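Local coordinates for protein putative transcriptional regulator (Streptomyces coelicolor A3, PDB 2RA5) that probably binds DNA as a GntR-family transcription factor, with a UTRA domain that holds a meso-tartaric acid molecule in this crystal, at residues 122-126 with 224-228. Residue numbers count along the deposited sequence, not the author numbering.
Sequences AAALG and AVEFG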
loop_
_atom_site.group_PDB
_atom_site.type_symbol
_atom_site.label_atom_id
_atom_site.label_comp_id
_atom_site.label_asym_id
_atom_site.label_seq_id
_atom_site.Cartn_x
_atom_site.Cartn_y
_atom_site.Cartn_z
ATOM N N ALA A 122 13.842 18.157 -5.343
ATOM C CA ALA A 122 15.166 18.054 -5.955
ATOM C C ALA A 122 15.770 16.686 -5.632
ATOM O O ALA A 122 16.249 15.951 -6.512
ATOM C CB ALA A 122 16.056 19.157 -5.436
ATOM N N ALA A 123 15.720 16.339 -4.357
ATOM C CA ALA A 123 16.097 15.006 -3.897
ATOM C C ALA A 123 15.426 13.872 -4.681
ATOM O O ALA A 123 16.115 12.964 -5.156
ATOM C CB ALA A 123 15.810 14.864 -2.392
ATOM N N ALA A 124 14.098 13.920 -4.826
ATOM C CA ALA A 124 13.392 12.839 -5.523
ATOM C C ALA A 124 13.855 12.733 -6.969
ATOM O O ALA A 124 14.178 11.653 -7.450
ATOM C CB ALA A 124 11.852 13.014 -5.442
ATOM N N LEU A 125 13.943 13.870 -7.644
ATOM C CA LEU A 125 14.164 13.893 -9.088
ATOM C C LEU A 125 15.641 13.906 -9.481
ATOM O O LEU A 125 15.979 13.695 -10.651
ATOM C CB LEU A 125 13.440 15.118 -9.674
ATOM C CG LEU A 125 12.248 15.083 -10.644
ATOM C CD1 LEU A 125 11.452 13.800 -10.659
ATOM C CD2 LEU A 125 11.333 16.222 -10.306
ATOM N N GLY A 126 16.522 14.164 -8.515
ATOM C CA GLY A 126 17.936 14.310 -8.828
ATOM C C GLY A 126 18.221 15.538 -9.681
ATOM O O GLY A 126 18.922 15.467 -10.682
ATOM N N ALA A 224 15.529 9.771 -12.696
ATOM C CA ALA A 224 14.139 10.036 -12.350
ATOM C C ALA A 224 13.479 10.754 -13.504
ATOM O O ALA A 224 14.061 11.608 -14.156
ATOM C CB ALA A 224 14.011 10.842 -11.075
ATOM N N VAL A 225 12.241 10.391 -13.756
ATOM C CA VAL A 225 11.565 10.863 -14.935
ATOM C C VAL A 225 10.252 11.505 -14.433
ATOM O O VAL A 225 9.636 12.346 -15.094
ATOM C CB VAL A 225 11.452 9.650 -15.946
ATOM C CG1 VAL A 225 10.086 8.978 -15.947
ATOM C CG2 VAL A 225 11.896 10.038 -17.321
ATOM N N GLU A 226 9.881 11.148 -13.208
ATOM C CA GLU A 226 8.607 11.545 -12.644
ATOM C C GLU A 226 8.616 11.303 -11.131
ATOM O O GLU A 226 9.111 10.282 -10.650
ATOM C CB GLU A 226 7.470 10.750 -13.317
ATOM C CG GLU A 226 6.068 11.066 -12.796
ATOM C CD GLU A 226 5.668 10.249 -11.557
ATOM O OE1 GLU A 226 6.173 9.123 -11.365
ATOM O OE2 GLU A 226 4.825 10.729 -10.769
ATOM N N PHE A 227 8.088 12.267 -10.389
ATOM C CA PHE A 227 7.850 12.116 -8.964
ATOM C C PHE A 227 6.399 12.465 -8.647
ATOM O O PHE A 227 5.909 13.536 -9.000
ATOM C CB PHE A 227 8.748 13.048 -8.180
ATOM C CG PHE A 227 8.479 13.041 -6.697
ATOM C CD1 PHE A 227 8.656 11.880 -5.954
ATOM C CD2 PHE A 227 8.064 14.195 -6.037
ATOM C CE1 PHE A 227 8.431 11.862 -4.575
ATOM C CE2 PHE A 227 7.831 14.184 -4.651
ATOM C CZ PHE A 227 8.020 13.017 -3.922
ATOM N N GLY A 228 5.715 11.571 -7.957
ATOM C CA GLY A 228 4.320 11.793 -7.656
ATOM C C GLY A 228 4.065 11.743 -6.171
ATOM O O GLY A 228 4.670 10.970 -5.428
HETATM O O HOH W 1 17.539 10.950 -11.426
#
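This is helix-on-sheet packing in the UTRA domain: the last turn of helix 119-125 sits on one face of the antiparallel six-stranded sheet, over the start of strand 224-232. Start with the methyl of Ala124. It drops onto the flat face of the Phe227 ring, a CH-pi contact with CB 3.6 Å from the ring centroid and 19° off the normal; Ala124 CB to Phe227 CD1 is 3.4 Å. A side chain this small lets the helix come down close on the aromatic ring. Next to it, Leu125 reaches into the hollow between Ala224 and Phe227: its CD1 lies 3.9 Å from Ala224 CB and 3.7 Å from Phe227 CB, resting on the backbone between, 3.8 Å from Glu226 C. In return the methyl of Ala224 is a small knob under the end of the helix, its CB 3.7 Å from Ala124 O and 3.5 Å from Leu125 O. Tyr153 on strand 145-154 and Thr216 on strand 209-218 flank the patch.

A classic beta bulge, Val225 and Glu226 both facing Thr217, turns these two side chains away from the helix. Glu226 hydrogen-bonds Thr217 with OE1, and its side chain is about 5 Å from the bound meso-tartaric acid. The helix stops at Leu125; Gly126, the next residue, has positive phi, and a water bridges the last gap, donating to Leu125 O at 3.3 Å and accepting from Ala224 N at 2.7 Å.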